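Local structure of citrate lyase subunit beta-like protein (Mycobacterium tuberculosis H37Rv, 6CHU) at the interface of chains A and B. The protein is an essential bifunctional magnesium-dependent lyase of the HpcH/HpaI aldolase family that serves itaconate dissimilation and leucine catabolism. Numbering follows the deposited sequence. Chains: chain A/B, Citrate lyase subunit beta-like protein.

Contact 1: the interface of chains A and B. Residues chain A 169, 172-173, 176; chain B 165-166, 169-170.
A:Ser172 and B:His169 meet where the same helix, 165-180, of each chain packs against its copy, both backbones keeping regular helical torsions through the contact. The B:His169 imidazole is the main wedge: chain A hides 73 Å² of this residue, the largest area in the patch. Its CG lies anti to the backbone N (chi1 -171°), which swings the ring away from its own helix; A:His169 has the same torsions, and the asymmetric placing of the helices decides which histidine crosses. The short side chain of A:Ser172 lets the ring come close: A:Ser172 CB rests over one face of the B:His169 ring, offset toward the rim, 3.6 Å from B:His169 CG, a CH-pi contact. Its hydroxyl OG packs against B:Val166 CA at 3.5 Å. The ring tip points into the neighbouring histidine. B:His169 CE1 stands over the centre of the A:His169 ring, 3.5 Å from A:His169 CE1, and the planes are turned by 60° in an edge-to-face pair. Two imidazoles this close would probably disfavour charge on both. A:Leu176 brings up a branched apolar end, with CD1 3.6 Å from B:His169 CD2, while its CG meets CG2 of B:Val166 at 3.8 Å. No polar pair bridges the chains here, so shape and apolar packing carry the contact. A:Thr173 spends its hydroxyl within its own helix: OG1 donates to A:His169 O at 2.8 Å, from 40° out of the carbonyl plane.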
loop_
_atom_site.group_PDB
_atom_site.type_symbol
_atom_site.label_atom_id
_atom_site.label_comp_id
_atom_site.label_asym_id
_atom_site.label_seq_id
_atom_site.Cartn_x
_atom_site.Cartn_y
_atom_site.Cartn_z
ATOM N N HIS A 169 -5.791 -1.651 -2.304
ATOM C CA HIS A 169 -4.770 -1.188 -1.366
ATOM C C HIS A 169 -5.232 -1.365 0.077
ATOM O O HIS A 169 -4.482 -1.854 0.934
ATOM C CB HIS A 169 -4.463 0.281 -1.673
ATOM C CG HIS A 169 -3.285 0.851 -0.937
ATOM N ND1 HIS A 169 -2.037 0.955 -1.508
ATOM C CD2 HIS A 169 -3.192 1.425 0.284
ATOM C CE1 HIS A 169 -1.214 1.541 -0.656
ATOM N NE2 HIS A 169 -1.889 1.838 0.440
ATOM N N SER A 172 -5.315 -5.179 1.143
ATOM C CA SER A 172 -3.996 -5.641 1.572
ATOM C C SER A 172 -3.593 -5.022 2.903
ATOM O O SER A 172 -3.000 -5.699 3.756
ATOM C CB SER A 172 -2.947 -5.324 0.502
ATOM O OG SER A 172 -3.213 -6.034 -0.700
ATOM N N THR A 173 -3.878 -3.730 3.091
ATOM C CA THR A 173 -3.561 -3.074 4.358
ATOM C C THR A 173 -4.190 -3.812 5.537
ATOM O O THR A 173 -3.532 -4.060 6.557
ATOM C CB THR A 173 -4.034 -1.617 4.322
ATOM O OG1 THR A 173 -3.324 -0.909 3.295
ATOM C CG2 THR A 173 -3.784 -0.932 5.667
ATOM N N LEU A 176 -2.675 -7.381 6.171
ATOM C CA LEU A 176 -1.361 -7.312 6.800
ATOM C C LEU A 176 -1.456 -6.842 8.249
ATOM O O LEU A 176 -0.781 -7.391 9.133
ATOM C CB LEU A 176 -0.457 -6.391 5.979
ATOM C CG LEU A 176 -0.073 -6.929 4.595
ATOM C CD1 LEU A 176 0.470 -5.776 3.740
ATOM C CD2 LEU A 176 0.958 -8.041 4.711
ATOM N N ASP B 165 -2.307 -9.664 -4.950
ATOM C CA ASP B 165 -2.263 -8.249 -4.578
ATOM C C ASP B 165 -1.445 -7.997 -3.313
ATOM O O ASP B 165 -0.681 -7.021 -3.253
ATOM C CB ASP B 165 -3.681 -7.701 -4.413
ATOM C CG ASP B 165 -4.352 -7.392 -5.745
ATOM O OD1 ASP B 165 -3.691 -7.537 -6.804
ATOM O OD2 ASP B 165 -5.543 -6.996 -5.733
ATOM N N VAL B 166 -1.602 -8.833 -2.273
ATOM C CA VAL B 166 -0.850 -8.554 -1.045
ATOM C C VAL B 166 0.647 -8.670 -1.296
ATOM O O VAL B 166 1.446 -7.936 -0.694
ATOM C CB VAL B 166 -1.309 -9.450 0.131
ATOM C CG1 VAL B 166 -0.831 -10.897 -0.038
ATOM C CG2 VAL B 166 -0.806 -8.859 1.463
ATOM N N HIS B 169 1.650 -5.498 -2.937
ATOM C CA HIS B 169 1.624 -4.432 -1.936
ATOM C C HIS B 169 2.912 -4.418 -1.118
ATOM O O HIS B 169 3.512 -3.357 -0.889
ATOM C CB HIS B 169 0.400 -4.643 -1.040
ATOM C CG HIS B 169 0.108 -3.518 -0.089
ATOM N ND1 HIS B 169 -0.835 -2.552 -0.356
ATOM C CD2 HIS B 169 0.571 -3.262 1.156
ATOM C CE1 HIS B 169 -0.919 -1.727 0.674
ATOM N NE2 HIS B 169 -0.077 -2.134 1.606
ATOM N N VAL B 170 3.360 -5.596 -0.675
ATOM C CA VAL B 170 4.592 -5.679 0.118
ATOM C C VAL B 170 5.813 -5.340 -0.734
ATOM O O VAL B 170 6.763 -4.693 -0.259
ATOM C CB VAL B 170 4.698 -7.074 0.762
ATOM C CG1 VAL B 170 6.082 -7.297 1.390
ATOM C CG2 VAL B 170 3.582 -7.256 1.808
#

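Contact 2: the interface of chains A and B. Residues chain A 208, 263, 267; chain B 145, 148-149, 153-155.
The imidazole of A:His267 turns an edge toward helix 144-151 of chain B, where B:Ala149 N lies in the ring plane as a contact, not a bond. Over one face, toward the rim, lies a carbonyl of its own helix, A:Pro263 O, 3.2 Å above the plane. With CG anti to its own carbonyl carbon (chi1 -61°), the ring leaves helix 262-272 toward chain B, bringing NE2 to B:Glu145 O, to which it donates at 2.9 Å. This bond is bent, 134° at the hydrogen. Histidine suits the place because a flat ring with an N-H at its tip can lie close to a helix backbone, and the small B:Ala149 lets it do so, its CB 3.8 Å from A:His267 CD2. A:Pro263 lays CG 3.7 Å from B:Glu145 CB. Both A:Pro263 and A:His267 are poorly ordered, so their details are less secure. A second grip is made by backbone alone: A:Ala208 O takes the N-H groups of B:Ser154, at 2.7 Å, and B:Ser155, at 3.3 Å, from opposite faces of the carbonyl plane. The small alanine lets the serine loop approach. In these TIM-barrel subunits, the C-terminal end of helix 196-209 meets the loop after helix 144-151 of chain B, while the first half of helix 262-272 reaches onto helix 144-151 itself, where B:Asp146, beside B:Glu145 in sequence, binds magnesium.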
loop_
_atom_site.group_PDB
_atom_site.type_symbol
_atom_site.label_atom_id
_atom_site.label_comp_id
_atom_site.label_asym_id
_atom_site.label_seq_id
_atom_site.Cartn_x
_atom_site.Cartn_y
_atom_site.Cartn_z
ATOM N N ALA A 208 -6.454 -17.720 -0.852
ATOM C CA ALA A 208 -5.098 -18.002 -1.312
ATOM C C ALA A 208 -4.057 -17.144 -0.597
ATOM O O ALA A 208 -2.913 -17.584 -0.442
ATOM C CB ALA A 208 -5.007 -17.785 -2.822
ATOM N N PRO A 263 8.749 -22.468 2.751
ATOM C CA PRO A 263 7.387 -21.904 2.699
ATOM C C PRO A 263 6.477 -22.571 1.677
ATOM O O PRO A 263 5.263 -22.642 1.908
ATOM C CB PRO A 263 7.630 -20.428 2.359
ATOM C CG PRO A 263 8.992 -20.384 1.757
ATOM C CD PRO A 263 9.771 -21.445 2.458
ATOM N N HIS A 267 2.641 -23.992 2.096
ATOM C CA HIS A 267 1.505 -23.796 1.200
ATOM C C HIS A 267 0.787 -25.110 0.939
ATOM O O HIS A 267 -0.448 -25.169 0.971
ATOM C CB HIS A 267 1.966 -23.183 -0.123
ATOM C CG HIS A 267 2.619 -21.841 0.022
ATOM N ND1 HIS A 267 3.357 -21.260 -0.988
ATOM C CD2 HIS A 267 2.642 -20.966 1.055
ATOM C CE1 HIS A 267 3.808 -20.086 -0.580
ATOM N NE2 HIS A 267 3.388 -19.885 0.655
ATOM N N GLU B 145 6.970 -16.077 -0.847
ATOM C CA GLU B 145 6.450 -17.374 -0.417
ATOM C C GLU B 145 6.299 -17.452 1.099
ATOM O O GLU B 145 5.280 -17.953 1.592
ATOM C CB GLU B 145 7.332 -18.501 -0.941
ATOM C CG GLU B 145 7.173 -18.694 -2.434
ATOM C CD GLU B 145 7.904 -17.636 -3.245
ATOM O OE1 GLU B 145 8.814 -16.973 -2.688
ATOM O OE2 GLU B 145 7.566 -17.471 -4.441
ATOM N N ILE B 148 3.219 -15.332 2.144
ATOM C CA ILE B 148 1.944 -16.029 2.018
ATOM C C ILE B 148 1.838 -17.150 3.039
ATOM O O ILE B 148 0.764 -17.401 3.596
ATOM C CB ILE B 148 1.773 -16.561 0.583
ATOM C CG1 ILE B 148 1.657 -15.392 -0.396
ATOM C CG2 ILE B 148 0.586 -17.554 0.496
ATOM C CD1 ILE B 148 0.413 -14.574 -0.238
ATOM N N ALA B 149 2.940 -17.870 3.278
ATOM C CA ALA B 149 2.883 -18.976 4.226
ATOM C C ALA B 149 2.501 -18.474 5.613
ATOM O O ALA B 149 1.606 -19.028 6.262
ATOM C CB ALA B 149 4.226 -19.700 4.278
ATOM N N GLY B 153 -1.934 -18.388 3.845
ATOM C CA GLY B 153 -2.447 -18.637 2.517
ATOM C C GLY B 153 -1.760 -19.815 1.854
ATOM O O GLY B 153 -1.007 -20.570 2.473
ATOM N N SER B 154 -2.011 -19.952 0.549
ATOM C CA SER B 154 -1.588 -21.138 -0.187
ATOM C C SER B 154 -0.878 -20.856 -1.507
ATOM O O SER B 154 -0.328 -21.795 -2.093
ATOM C CB SER B 154 -2.792 -22.046 -0.469
ATOM O OG SER B 154 -3.796 -21.338 -1.171
ATOM N N SER B 155 -0.882 -19.619 -2.005
ATOM C CA SER B 155 -0.104 -19.307 -3.198
ATOM C C SER B 155 0.124 -17.806 -3.285
ATOM O O SER B 155 -0.742 -17.013 -2.905
ATOM C CB SER B 155 -0.780 -19.816 -4.478
ATOM O OG SER B 155 -2.008 -19.174 -4.709
#

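Contact 1 and contact 2 belong to one interface, their C-alpha centres about 14 Å apart, and share no residue. Contact 1 pairs one helix with its own copy, whereas contact 2 joins elements that differ between the chains. The first is apolar packing; the second relies on hydrogen bonds to backbone carbonyls, given by backbone N-H groups and by a histidine side chain. Such unlike partners on the two sides fit the homotrimer, in which each subunit can offer one surface to one neighbour and another to the next. Contact 2 may also couple assembly to the neighbouring metal site.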